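Local coordinates for protein glycosyl hydrolase, family 38 (Enterococcus faecalis, PDB 5KBP) that probably hydrolyses alpha-mannosidic linkages in carbohydrate substrates, at residues 556-568 / 577-589. Sequence-based numbering, arbitrary orientation.
Sequences FSKLLTFEDTGDI and PTEDQGITTENVT. With SO4 (sulfate ion), chain K.
F562 and T585 meet through two bonds that bracket one residue: F562 N donates to T585 OG1 (3.1 Å, N-H...O angle 160°), and T585 N returns a bond to F562 O. That carbonyl also accepts from T584 OG1 at 3.2 Å, the hydroxyl tilted 33° from the carbonyl plane, so two donors grip one oxygen. T585 can reach back because its OG1 stands between its own backbone N and carbonyl carbon (chi1 60°), while its CG2 lies against F562 CB. T584 OG1 in turn accepts from E586 N, closing an ST turn, and the methyl CG2 of T561 abuts this hydroxyl at 3.3 Å. K558 NZ donates to sulfate O4 at 2.9 Å, an ion probably from the crystallisation liquor, and makes a long salt bridge to E586 OE2 (3.9 Å).

The backbone evidence for an antiparallel pairing is D564 N to I583 O, 2.8 Å, with its reciprocal from I583 N to D564 O; E563 and T584 form the adjacent non-hydrogen-bonded pair. The short strand 583-584 thus flanks strand 555-566 within the family 38 C-terminal domain, of the galactose mutarotase clan.

At the far end D580 replaces backbone pairing with its carboxylate. D580 OD2 accepts from G566 N at 2.6 Å, on the syn side but tilted out of the carboxylate plane, while OD1 takes G582 N from above that plane, an Asx turn that orients the group. D580 also ends the type I turn begun by P577, whose CD packs 3.5 Å from G566 C.

Farther out, H672 and R637 bind the D564 carboxylate, R675 pairs with E563, and the F562 side chain packs on I646 and Y778.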
loop_
_atom_site.group_PDB
_atom_site.type_symbol
_atom_site.label_atom_id
_atom_site.label_comp_id
_atom_site.label_asym_id
_atom_site.label_seq_id
_atom_site.Cartn_x
_atom_site.Cartn_y
_atom_site.Cartn_z
ATOM N N PHE A 556 -4.142 38.217 26.456
ATOM C CA PHE A 556 -3.182 37.747 25.467
ATOM C C PHE A 556 -3.621 38.243 24.099
ATOM O O PHE A 556 -4.796 38.118 23.743
ATOM C CB PHE A 556 -3.080 36.217 25.475
ATOM C CG PHE A 556 -2.783 35.636 26.830
ATOM C CD1 PHE A 556 -3.811 35.310 27.700
ATOM C CD2 PHE A 556 -1.476 35.418 27.233
ATOM C CE1 PHE A 556 -3.540 34.777 28.947
ATOM C CE2 PHE A 556 -1.199 34.887 28.479
ATOM C CZ PHE A 556 -2.232 34.564 29.336
ATOM N N SER A 557 -2.683 38.803 23.337
ATOM C CA SER A 557 -2.992 39.411 22.051
ATOM C C SER A 557 -2.110 38.819 20.960
ATOM O O SER A 557 -1.106 38.156 21.230
ATOM C CB SER A 557 -2.816 40.936 22.099
ATOM O OG SER A 557 -1.492 41.283 22.465
ATOM N N LYS A 558 -2.511 39.075 19.712
ATOM C CA LYS A 558 -1.819 38.615 18.508
ATOM C C LYS A 558 -1.722 37.094 18.432
ATOM O O LYS A 558 -0.809 36.555 17.798
ATOM C CB LYS A 558 -0.426 39.244 18.393
ATOM C CG LYS A 558 -0.445 40.762 18.330
ATOM C CD LYS A 558 0.959 41.331 18.265
ATOM C CE LYS A 558 0.929 42.846 18.211
ATOM N NZ LYS A 558 2.290 43.443 18.157
ATOM N N LEU A 559 -2.656 36.387 19.059
ATOM C CA LEU A 559 -2.677 34.935 18.990
ATOM C C LEU A 559 -3.233 34.473 17.648
ATOM O O LEU A 559 -3.995 35.186 16.988
ATOM C CB LEU A 559 -3.510 34.360 20.134
ATOM C CG LEU A 559 -3.015 34.675 21.548
ATOM C CD1 LEU A 559 -4.006 34.183 22.591
ATOM C CD2 LEU A 559 -1.645 34.060 21.776
ATOM N N LEU A 560 -2.840 33.260 17.251
ATOM C CA LEU A 560 -3.245 32.663 15.977
ATOM C C LEU A 560 -2.769 33.512 14.797
ATOM O O LEU A 560 -3.544 33.894 13.917
ATOM C CB LEU A 560 -4.762 32.441 15.925
ATOM C CG LEU A 560 -5.298 31.476 14.864
ATOM C CD1 LEU A 560 -4.896 30.047 15.193
ATOM C CD2 LEU A 560 -6.809 31.603 14.725
ATOM N N THR A 561 -1.474 33.813 14.790
ATOM C CA THR A 561 -0.833 34.518 13.688
ATOM C C THR A 561 -0.040 33.519 12.856
ATOM O O THR A 561 0.727 32.720 13.404
ATOM C CB THR A 561 0.083 35.631 14.202
ATOM O OG1 THR A 561 -0.702 36.637 14.854
ATOM C CG2 THR A 561 0.857 36.265 13.054
ATOM N N PHE A 562 -0.227 33.565 11.541
ATOM C CA PHE A 562 0.410 32.626 10.629
ATOM C C PHE A 562 1.662 33.240 10.018
ATOM O O PHE A 562 1.695 34.435 9.706
ATOM C CB PHE A 562 -0.564 32.193 9.532
ATOM C CG PHE A 562 -1.761 31.452 10.052
ATOM C CD1 PHE A 562 -1.667 30.111 10.387
ATOM C CD2 PHE A 562 -2.975 32.096 10.218
ATOM C CE1 PHE A 562 -2.766 29.426 10.873
ATOM C CE2 PHE A 562 -4.077 31.416 10.703
ATOM C CZ PHE A 562 -3.971 30.079 11.031
ATOM N N GLU A 563 2.691 32.412 9.851
ATOM C CA GLU A 563 3.988 32.857 9.360
ATOM C C GLU A 563 4.526 31.830 8.378
ATOM O O GLU A 563 4.612 30.642 8.705
ATOM C CB GLU A 563 4.977 33.048 10.515
ATOM C CG GLU A 563 6.382 33.434 10.085
ATOM C CD GLU A 563 7.417 33.114 11.145
ATOM O OE1 GLU A 563 7.830 31.939 11.239
ATOM O OE2 GLU A 563 7.809 34.034 11.892
ATOM N N ASP A 564 4.887 32.285 7.182
ATOM C CA ASP A 564 5.448 31.424 6.151
ATOM C C ASP A 564 6.826 31.936 5.763
ATOM O O ASP A 564 7.001 33.130 5.495
ATOM C CB ASP A 564 4.542 31.362 4.919
ATOM C CG ASP A 564 5.077 30.425 3.853
ATOM O OD1 ASP A 564 4.796 29.210 3.931
ATOM O OD2 ASP A 564 5.780 30.900 2.937
ATOM N N THR A 565 7.802 31.032 5.745
ATOM C CA THR A 565 9.153 31.335 5.303
ATOM C C THR A 565 9.597 30.276 4.306
ATOM O O THR A 565 8.993 29.207 4.195
ATOM C CB THR A 565 10.149 31.388 6.474
ATOM O OG1 THR A 565 10.344 30.069 6.996
ATOM C CG2 THR A 565 9.636 32.293 7.583
ATOM N N GLY A 566 10.666 30.587 3.581
ATOM C CA GLY A 566 11.246 29.616 2.681
ATOM C C GLY A 566 11.991 28.524 3.422
ATOM O O GLY A 566 12.366 28.657 4.587
ATOM N N ASP A 567 12.202 27.410 2.725
ATOM C CA ASP A 567 12.952 26.293 3.290
ATOM C C ASP A 567 13.685 25.602 2.151
ATOM O O ASP A 567 13.053 24.979 1.291
ATOM C CB ASP A 567 12.035 25.322 4.028
ATOM C CG ASP A 567 12.790 24.158 4.642
ATOM O OD1 ASP A 567 14.029 24.246 4.767
ATOM O OD2 ASP A 567 12.144 23.157 5.015
ATOM N N ILE A 568 15.011 25.714 2.145
ATOM C CA ILE A 568 15.832 25.097 1.112
ATOM C C ILE A 568 16.680 24.000 1.741
ATOM O O ILE A 568 17.820 23.760 1.326
ATOM C CB ILE A 568 16.705 26.142 0.393
ATOM C CG1 ILE A 568 17.549 26.925 1.400
ATOM C CG2 ILE A 568 15.834 27.086 -0.426
ATOM C CD1 ILE A 568 18.486 27.923 0.759
ATOM N N PRO A 577 16.303 30.389 3.536
ATOM C CA PRO A 577 17.235 31.111 2.663
ATOM C C PRO A 577 17.693 32.412 3.307
ATOM O O PRO A 577 16.964 33.044 4.075
ATOM C CB PRO A 577 16.417 31.362 1.389
ATOM C CG PRO A 577 14.990 31.071 1.763
ATOM C CD PRO A 577 15.053 30.044 2.841
ATOM N N THR A 578 18.927 32.805 2.979
ATOM C CA THR A 578 19.618 33.831 3.753
ATOM C C THR A 578 18.963 35.202 3.628
ATOM O O THR A 578 19.087 36.026 4.541
ATOM C CB THR A 578 21.087 33.908 3.329
ATOM O OG1 THR A 578 21.173 34.293 1.951
ATOM C CG2 THR A 578 21.759 32.558 3.512
ATOM N N GLU A 579 18.269 35.472 2.522
ATOM C CA GLU A 579 17.625 36.765 2.334
ATOM C C GLU A 579 16.153 36.764 2.724
ATOM O O GLU A 579 15.536 37.835 2.753
ATOM C CB GLU A 579 17.763 37.226 0.876
ATOM C CG GLU A 579 19.168 37.095 0.310
ATOM C CD GLU A 579 20.222 37.761 1.175
ATOM O OE1 GLU A 579 19.955 38.856 1.711
ATOM O OE2 GLU A 579 21.320 37.184 1.321
ATOM N N ASP A 580 15.581 35.602 3.024
ATOM C CA ASP A 580 14.168 35.525 3.365
ATOM C C ASP A 580 13.929 36.077 4.765
ATOM O O ASP A 580 14.585 35.666 5.729
ATOM C CB ASP A 580 13.682 34.080 3.271
ATOM C CG ASP A 580 12.209 33.937 3.601
ATOM O OD1 ASP A 580 11.456 34.914 3.408
ATOM O OD2 ASP A 580 11.804 32.844 4.048
ATOM N N GLN A 581 12.985 37.010 4.875
ATOM C CA GLN A 581 12.623 37.620 6.147
ATOM C C GLN A 581 11.204 37.268 6.578
ATOM O O GLN A 581 10.701 37.840 7.552
ATOM C CB GLN A 581 12.802 39.137 6.070
ATOM C CG GLN A 581 14.258 39.570 5.968
ATOM C CD GLN A 581 14.418 40.999 5.494
ATOM O OE1 GLN A 581 13.798 41.412 4.513
ATOM N NE2 GLN A 581 15.253 41.764 6.188
ATOM N N GLY A 582 10.551 36.348 5.880
ATOM C CA GLY A 582 9.268 35.830 6.302
ATOM C C GLY A 582 8.091 36.615 5.744
ATOM O O GLY A 582 8.215 37.748 5.282
ATOM N N ILE A 583 6.925 35.975 5.791
ATOM C CA ILE A 583 5.658 36.583 5.398
ATOM C C ILE A 583 4.622 36.209 6.447
ATOM O O ILE A 583 4.427 35.024 6.738
ATOM C CB ILE A 583 5.203 36.126 3.998
ATOM C CG1 ILE A 583 6.181 36.614 2.926
ATOM C CG2 ILE A 583 3.802 36.629 3.706
ATOM C CD1 ILE A 583 5.853 36.124 1.533
ATOM N N THR A 584 3.961 37.212 7.018
ATOM C CA THR A 584 3.035 37.002 8.119
ATOM C C THR A 584 1.655 37.545 7.770
ATOM O O THR A 584 1.493 38.358 6.856
ATOM C CB THR A 584 3.539 37.671 9.406
ATOM O OG1 THR A 584 2.663 37.344 10.489
ATOM C CG2 THR A 584 3.582 39.183 9.238
ATOM N N THR A 585 0.658 37.079 8.516
ATOM C CA THR A 585 -0.707 37.571 8.395
ATOM C C THR A 585 -0.995 38.730 9.341
ATOM O O THR A 585 -2.153 39.140 9.461
ATOM C CB THR A 585 -1.707 36.441 8.649
ATOM O OG1 THR A 585 -1.515 35.917 9.968
ATOM C CG2 THR A 585 -1.521 35.323 7.633
ATOM N N GLU A 586 0.031 39.266 10.009
ATOM C CA GLU A 586 -0.179 40.355 10.960
ATOM C C GLU A 586 -0.714 41.607 10.277
ATOM O O GLU A 586 -1.448 42.387 10.894
ATOM C CB GLU A 586 1.127 40.672 11.691
ATOM C CG GLU A 586 0.984 41.715 12.790
ATOM C CD GLU A 586 2.316 42.284 13.237
ATOM O OE1 GLU A 586 3.325 42.063 12.535
ATOM O OE2 GLU A 586 2.352 42.955 14.289
ATOM N N ASN A 587 -0.359 41.817 9.012
ATOM C CA ASN A 587 -0.826 42.985 8.276
ATOM C C ASN A 587 -1.700 42.562 7.103
ATOM O O ASN A 587 -1.379 42.849 5.944
ATOM C CB ASN A 587 0.363 43.815 7.794
ATOM N N VAL A 588 -2.803 41.874 7.394
ATOM C CA VAL A 588 -3.708 41.348 6.378
ATOM C C VAL A 588 -5.141 41.626 6.816
ATOM O O VAL A 588 -5.460 41.568 8.009
ATOM C CB VAL A 588 -3.482 39.836 6.147
ATOM C CG1 VAL A 588 -4.511 39.267 5.176
ATOM C CG2 VAL A 588 -2.072 39.575 5.633
ATOM N N THR A 589 -6.003 41.941 5.851
ATOM C CA THR A 589 -7.426 42.135 6.108
ATOM C C THR A 589 -8.129 40.787 5.987
ATOM O O THR A 589 -8.326 40.278 4.879
ATOM C CB THR A 589 -8.020 43.152 5.139
ATOM O OG1 THR A 589 -7.326 44.399 5.265
ATOM C CG2 THR A 589 -9.500 43.363 5.432
HETATM S S SO4 K . 1.471 46.191 20.381
HETATM O O1 SO4 K . 0.886 45.079 21.123
HETATM O O2 SO4 K . 0.586 46.562 19.281
HETATM O O3 SO4 K . 1.642 47.334 21.274
HETATM O O4 SO4 K . 2.770 45.792 19.848
#